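Local coordinates for histidine triad (HIT) protein (PDB 3OHE) that belongs to the histidine triad (HIT) family, binds calcium and is probably a hydrolase acting on nucleotide-like substrates, at residues V24-I36 with V108-Q121. Numbering follows the deposited sequence. Where two conformers were deposited one is given.
With GOL (glycerol), chain E.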
loop_
_atom_site.group_PDB
_atom_site.type_symbol
_atom_site.label_atom_id
_atom_site.label_comp_id
_atom_site.label_asym_id
_atom_site.label_seq_id
_atom_site.Cartn_x
_atom_site.Cartn_y
_atom_site.Cartn_z
ATOM N N VAL A 24 -4.741 -15.468 5.811
ATOM C CA VAL A 24 -3.483 -15.307 5.103
ATOM C C VAL A 24 -3.584 -16.119 3.836
ATOM O O VAL A 24 -3.690 -17.365 3.904
ATOM C CB VAL A 24 -2.268 -15.726 5.955
ATOM C CG1 VAL A 24 -0.954 -15.360 5.219
ATOM C CG2 VAL A 24 -2.317 -15.080 7.322
ATOM N N LEU A 25 -3.595 -15.439 2.680
ATOM C CA LEU A 25 -3.904 -16.042 1.397
ATOM C C LEU A 25 -2.731 -15.906 0.452
ATOM O O LEU A 25 -2.104 -14.870 0.377
ATOM C CB LEU A 25 -5.149 -15.368 0.814
ATOM C CG LEU A 25 -6.406 -15.311 1.690
ATOM C CD1 LEU A 25 -7.516 -14.613 0.903
ATOM C CD2 LEU A 25 -6.832 -16.731 2.209
ATOM N N LEU A 26 -2.487 -16.958 -0.317
ATOM C CA LEU A 26 -1.505 -16.946 -1.389
ATOM C C LEU A 26 -2.199 -16.536 -2.689
ATOM O O LEU A 26 -3.110 -17.228 -3.137
ATOM C CB LEU A 26 -0.941 -18.343 -1.589
ATOM C CG LEU A 26 0.145 -18.538 -2.659
ATOM C CD1 LEU A 26 1.429 -17.790 -2.249
ATOM C CD2 LEU A 26 0.374 -20.055 -2.866
HETATM N N MSE A 27 -1.796 -15.436 -3.289
HETATM C CA MSE A 27 -2.324 -15.079 -4.622
HETATM C C MSE A 27 -1.890 -16.167 -5.583
HETATM O O MSE A 27 -0.709 -16.488 -5.632
HETATM C CB MSE A 27 -1.831 -13.695 -5.068
HETATM C CG MSE A 27 -2.434 -13.257 -6.381
HETATM SE SE MSE A 27 -4.354 -12.929 -6.288
HETATM C CE MSE A 27 -4.239 -11.026 -6.034
ATOM N N ASN A 28 -2.851 -16.731 -6.330
ATOM C CA ASN A 28 -2.571 -17.888 -7.173
ATOM C C ASN A 28 -1.937 -17.533 -8.525
ATOM O O ASN A 28 -2.475 -17.858 -9.586
ATOM C CB ASN A 28 -3.847 -18.729 -7.374
ATOM C CG ASN A 28 -3.538 -20.097 -7.916
ATOM O OD1 ASN A 28 -2.417 -20.608 -7.772
ATOM N ND2 ASN A 28 -4.517 -20.693 -8.570
ATOM N N ASP A 29 -0.826 -16.819 -8.429
ATOM C CA ASP A 29 0.023 -16.421 -9.542
ATOM C C ASP A 29 1.440 -16.635 -9.069
ATOM O O ASP A 29 1.930 -15.888 -8.220
ATOM C CB ASP A 29 -0.236 -14.962 -9.956
ATOM C CG ASP A 29 0.572 -14.556 -11.187
ATOM O OD1 ASP A 29 1.340 -15.418 -11.714
ATOM O OD2 ASP A 29 0.471 -13.372 -11.578
ATOM N N ASN A 30 2.107 -17.662 -9.610
ATOM C CA ASN A 30 3.425 -18.035 -9.146
ATOM C C ASN A 30 4.527 -17.170 -9.756
ATOM O O ASN A 30 5.712 -17.391 -9.498
ATOM C CB ASN A 30 3.704 -19.526 -9.315
ATOM C CG ASN A 30 3.921 -19.927 -10.751
ATOM O OD1 ASN A 30 4.113 -19.087 -11.613
ATOM N ND2 ASN A 30 3.924 -21.240 -11.011
ATOM N N THR A 31 4.140 -16.156 -10.527
ATOM C CA THR A 31 5.090 -15.234 -11.160
ATOM C C THR A 31 5.870 -14.414 -10.108
ATOM O O THR A 31 7.031 -14.081 -10.331
ATOM C CB THR A 31 4.365 -14.319 -12.172
ATOM O OG1 THR A 31 3.652 -15.152 -13.092
ATOM C CG2 THR A 31 5.349 -13.409 -12.970
ATOM N N TRP A 32 5.230 -14.086 -8.984
ATOM C CA TRP A 32 5.847 -13.361 -7.863
ATOM C C TRP A 32 5.368 -13.986 -6.565
ATOM O O TRP A 32 4.225 -14.411 -6.519
ATOM C CB TRP A 32 5.462 -11.852 -7.803
ATOM C CG TRP A 32 5.728 -11.077 -9.012
ATOM C CD1 TRP A 32 6.880 -10.393 -9.331
ATOM C CD2 TRP A 32 4.866 -10.932 -10.123
ATOM N NE1 TRP A 32 6.754 -9.819 -10.548
ATOM C CE2 TRP A 32 5.546 -10.118 -11.072
ATOM C CE3 TRP A 32 3.545 -11.332 -10.386
ATOM C CZ2 TRP A 32 4.984 -9.767 -12.273
ATOM C CZ3 TRP A 32 3.003 -10.994 -11.556
ATOM C CH2 TRP A 32 3.723 -10.193 -12.505
ATOM N N PRO A 33 6.190 -13.972 -5.487
ATOM C CA PRO A 33 5.704 -14.346 -4.152
ATOM C C PRO A 33 4.747 -13.276 -3.661
ATOM O O PRO A 33 5.160 -12.114 -3.474
ATOM C CB PRO A 33 6.994 -14.427 -3.314
ATOM C CG PRO A 33 8.138 -14.510 -4.330
ATOM C CD PRO A 33 7.651 -13.685 -5.468
ATOM N N TRP A 34 3.489 -13.631 -3.478
ATOM C CA TRP A 34 2.416 -12.633 -3.306
ATOM C C TRP A 34 1.419 -13.182 -2.297
ATOM O O TRP A 34 0.737 -14.175 -2.554
ATOM C CB TRP A 34 1.810 -12.363 -4.679
ATOM C CG TRP A 34 0.714 -11.357 -4.789
ATOM C CD1 TRP A 34 -0.001 -10.753 -3.821
ATOM C CD2 TRP A 34 0.213 -10.876 -6.028
ATOM N NE1 TRP A 34 -0.931 -9.900 -4.391
ATOM C CE2 TRP A 34 -0.829 -9.980 -5.758
ATOM C CE3 TRP A 34 0.513 -11.169 -7.362
ATOM C CZ2 TRP A 34 -1.536 -9.351 -6.792
ATOM C CZ3 TRP A 34 -0.180 -10.539 -8.362
ATOM C CH2 TRP A 34 -1.182 -9.643 -8.077
ATOM N N VAL A 35 1.386 -12.540 -1.126
ATOM C CA VAL A 35 0.541 -12.959 0.000
ATOM C C VAL A 35 -0.398 -11.801 0.362
ATOM O O VAL A 35 0.034 -10.625 0.404
ATOM C CB VAL A 35 1.407 -13.376 1.195
ATOM C CG1 VAL A 35 0.558 -13.654 2.443
ATOM C CG2 VAL A 35 2.262 -14.609 0.835
ATOM N N ILE A 36 -1.650 -12.156 0.673
ATOM C CA ILE A 36 -2.684 -11.197 0.979
ATOM C C ILE A 36 -3.121 -11.426 2.419
ATOM O O ILE A 36 -3.358 -12.566 2.818
ATOM C CB ILE A 36 -3.847 -11.364 -0.011
ATOM C CG1 ILE A 36 -3.340 -11.151 -1.455
ATOM C CG2 ILE A 36 -4.982 -10.397 0.310
ATOM C CD1 ILE A 36 -4.379 -11.383 -2.501
ATOM N N VAL A 108 3.108 -4.884 -10.556
ATOM C CA VAL A 108 2.767 -6.187 -11.083
ATOM C C VAL A 108 1.355 -6.281 -11.618
ATOM O O VAL A 108 1.102 -7.093 -12.534
ATOM C CB VAL A 108 3.006 -7.321 -10.046
ATOM C CG1 VAL A 108 4.447 -7.280 -9.493
ATOM C CG2 VAL A 108 1.952 -7.335 -8.952
ATOM N N TRP A 109 0.403 -5.512 -11.086
ATOM C CA TRP A 109 -1.034 -5.771 -11.360
ATOM C C TRP A 109 -1.448 -5.536 -12.829
ATOM O O TRP A 109 -1.436 -4.391 -13.262
ATOM C CB TRP A 109 -1.930 -4.929 -10.423
ATOM C CG TRP A 109 -1.642 -5.106 -8.964
ATOM C CD1 TRP A 109 -2.075 -6.115 -8.146
ATOM C CD2 TRP A 109 -0.852 -4.241 -8.143
ATOM N NE1 TRP A 109 -1.587 -5.941 -6.872
ATOM C CE2 TRP A 109 -0.846 -4.786 -6.843
ATOM C CE3 TRP A 109 -0.158 -3.049 -8.376
ATOM C CZ2 TRP A 109 -0.161 -4.198 -5.800
ATOM C CZ3 TRP A 109 0.498 -2.453 -7.321
ATOM C CH2 TRP A 109 0.507 -3.035 -6.058
ATOM N N GLY A 110 -1.797 -6.604 -13.578
ATOM C CA GLY A 110 -2.205 -6.498 -14.989
ATOM C C GLY A 110 -1.071 -6.527 -16.000
ATOM O O GLY A 110 -1.311 -6.320 -17.191
ATOM N N LYS A 111 0.161 -6.785 -15.559
ATOM C CA LYS A 111 1.301 -6.917 -16.479
ATOM C C LYS A 111 1.137 -8.090 -17.472
ATOM O O LYS A 111 1.402 -7.941 -18.671
ATOM C CB LYS A 111 2.622 -7.089 -15.707
ATOM C CG LYS A 111 3.865 -7.371 -16.584
ATOM C CD LYS A 111 4.355 -6.129 -17.334
ATOM C CE LYS A 111 5.545 -6.481 -18.223
ATOM N NZ LYS A 111 6.329 -5.288 -18.680
ATOM N N GLN A 112 0.730 -9.252 -16.970
ATOM C CA GLN A 112 0.597 -10.443 -17.811
ATOM C C GLN A 112 -0.336 -11.443 -17.134
ATOM O O GLN A 112 -0.641 -11.305 -15.952
ATOM C CB GLN A 112 1.974 -11.040 -18.092
ATOM C CG GLN A 112 2.841 -11.290 -16.831
ATOM C CD GLN A 112 4.298 -11.484 -17.181
ATOM O OE1 GLN A 112 4.943 -10.578 -17.727
ATOM N NE2 GLN A 112 4.828 -12.662 -16.880
ATOM N N PRO A 113 -0.822 -12.452 -17.874
ATOM C CA PRO A 113 -1.767 -13.399 -17.233
ATOM C C PRO A 113 -1.149 -14.143 -16.010
ATOM O O PRO A 113 0.053 -14.389 -16.018
ATOM C CB PRO A 113 -2.055 -14.413 -18.340
ATOM C CG PRO A 113 -1.679 -13.726 -19.614
ATOM C CD PRO A 113 -0.538 -12.805 -19.279
ATOM N N PRO A 114 -1.968 -14.525 -15.026
ATOM C CA PRO A 114 -1.430 -15.291 -13.888
ATOM C C PRO A 114 -1.085 -16.710 -14.270
ATOM O O PRO A 114 -1.711 -17.291 -15.187
ATOM C CB PRO A 114 -2.598 -15.341 -12.921
ATOM C CG PRO A 114 -3.816 -15.292 -13.825
ATOM C CD PRO A 114 -3.423 -14.347 -14.919
ATOM N N VAL A 115 -0.095 -17.267 -13.587
ATOM C CA VAL A 115 0.267 -18.662 -13.757
ATOM C C VAL A 115 -0.091 -19.375 -12.438
ATOM O O VAL A 115 0.540 -19.114 -11.408
ATOM C CB VAL A 115 1.755 -18.809 -14.096
ATOM C CG1 VAL A 115 2.167 -20.282 -14.180
ATOM C CG2 VAL A 115 2.073 -18.044 -15.385
ATOM N N PRO A 116 -1.079 -20.283 -12.461
ATOM C CA PRO A 116 -1.478 -20.920 -11.202
ATOM C C PRO A 116 -0.356 -21.809 -10.638
ATOM O O PRO A 116 0.439 -22.394 -11.379
ATOM C CB PRO A 116 -2.675 -21.782 -11.596
ATOM C CG PRO A 116 -2.530 -21.979 -13.088
ATOM C CD PRO A 116 -1.859 -20.754 -13.620
ATOM N N TYR A 117 -0.301 -21.894 -9.327
ATOM C CA TYR A 117 0.591 -22.805 -8.654
ATOM C C TYR A 117 0.209 -24.235 -8.974
ATOM O O TYR A 117 -0.970 -24.608 -8.912
ATOM C CB TYR A 117 0.517 -22.596 -7.119
ATOM C CG TYR A 117 1.281 -21.389 -6.626
ATOM C CD1 TYR A 117 0.780 -20.106 -6.731
ATOM C CD2 TYR A 117 2.539 -21.546 -6.044
ATOM C CE1 TYR A 117 1.513 -19.029 -6.272
ATOM C CE2 TYR A 117 3.287 -20.478 -5.598
ATOM C CZ TYR A 117 2.775 -19.200 -5.737
ATOM O OH TYR A 117 3.534 -18.154 -5.272
ATOM N N THR A 118 1.211 -25.061 -9.230
ATOM C CA THR A 118 0.966 -26.501 -9.221
ATOM C C THR A 118 0.751 -26.962 -7.772
ATOM O O THR A 118 1.029 -26.228 -6.836
ATOM C CB THR A 118 2.169 -27.271 -9.792
ATOM O OG1 THR A 118 3.255 -27.153 -8.867
ATOM C CG2 THR A 118 2.592 -26.766 -11.169
ATOM N N GLU A 119 0.270 -28.189 -7.615
ATOM C CA GLU A 119 0.038 -28.767 -6.306
ATOM C C GLU A 119 1.308 -28.747 -5.465
ATOM O O GLU A 119 1.286 -28.389 -4.286
ATOM C CB GLU A 119 -0.419 -30.219 -6.471
ATOM C CG GLU A 119 -0.806 -30.865 -5.162
ATOM C CD GLU A 119 -1.161 -32.331 -5.339
ATOM O OE1 GLU A 119 -1.678 -32.676 -6.438
ATOM O OE2 GLU A 119 -0.935 -33.129 -4.400
ATOM N N GLU A 120 2.415 -29.172 -6.059
ATOM C CA GLU A 120 3.666 -29.236 -5.320
ATOM C C GLU A 120 4.241 -27.852 -5.011
ATOM O O GLU A 120 4.828 -27.651 -3.951
ATOM C CB GLU A 120 4.684 -30.130 -6.047
ATOM C CG GLU A 120 6.060 -30.207 -5.382
ATOM C CD GLU A 120 6.039 -30.806 -3.982
ATOM O OE1 GLU A 120 5.342 -31.816 -3.770
ATOM O OE2 GLU A 120 6.683 -30.235 -3.073
ATOM N N GLN A 121 4.084 -26.900 -5.928
ATOM C CA GLN A 121 4.532 -25.540 -5.644
ATOM C C GLN A 121 3.719 -24.913 -4.516
ATOM O O GLN A 121 4.282 -24.231 -3.637
ATOM C CB GLN A 121 4.429 -24.647 -6.900
ATOM C CG GLN A 121 5.390 -24.972 -8.037
ATOM C CD GLN A 121 4.968 -24.307 -9.344
ATOM O OE1 GLN A 121 3.853 -23.803 -9.475
ATOM N NE2 GLN A 121 5.843 -24.374 -10.335
HETATM C C1 GOL E . -1.938 -11.577 -12.519
HETATM O O1 GOL E . -1.873 -12.144 -11.204
HETATM C C2 GOL E . -2.048 -10.066 -12.345
HETATM O O2 GOL E . -2.038 -9.458 -13.620
HETATM C C3 GOL E . -3.316 -9.711 -11.559
HETATM O O3 GOL E . -3.309 -8.365 -11.151
HETATM O O HOH W 1 2.173 -15.846 -5.229
HETATM O O HOH W 2 -3.531 -23.575 -8.413
HETATM O O HOH W 3 1.350 -12.305 -13.968
HETATM O O HOH W 4 5.011 -23.111 -13.099
HETATM O O HOH W 5 3.786 -14.826 -15.825
#
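The ring of Y117 is clamped between L26 and N30: L26 CD2 lies 3.7 Å from its centroid over one face, and N30 CB sits over the opposite face. A second apolar cluster forms round V108, whose two methyls serve different tryptophans. V108 CG1 presses on the five-membered ring of W32, coming within 3.4 Å of W32 CE2, while CG2 faces the six-membered ring of W34. W109 meets W34 obliquely, the ring planes at 82°.

At the tyrosine edge, N28 OD1 lies near the ring plane and accepts from Y117 N at 2.9 Å. The Y117 hydroxyl reaches a water that also lies within hydrogen-bonding distance of M27 O and W32 O. D29, its CG swung opposite the backbone N (chi1 -176°), extends its carboxylate alongside P114. D29 OD1 takes three bonds: from T31 OG1 on the syn side, and from V115 N (3.0 Å, nearly straight) and T31 N, both well out of the carboxylate plane; the last closes an Asx turn. With an alanine here, V115 N, T31 N and the T31 hydroxyl would probably lose their common acceptor, weakening this one tie between the loop and 108-121. N30 N returns a bond to V115 O (2.8 Å), and N30 ND2 donates to Q121 OE1, which T118 N meets from the other face. A glycerol, probably from the crystallisation liquor, donates from O1 to D29 OD2 and accepts at O2 from G110 N.

The contact thus fastens the hairpin loop joining strands 22-27 and 34-39 to the segment leading into helix 119-135, whose V125 packs on L26 and Y117. W34 NE1 hydrogen-bonds H93 ND1 of strand 92-97, and W109 meets the H93 ring edge-to-face, so this end probably borders the family's active-site region; P107 of the second subunit touches W109.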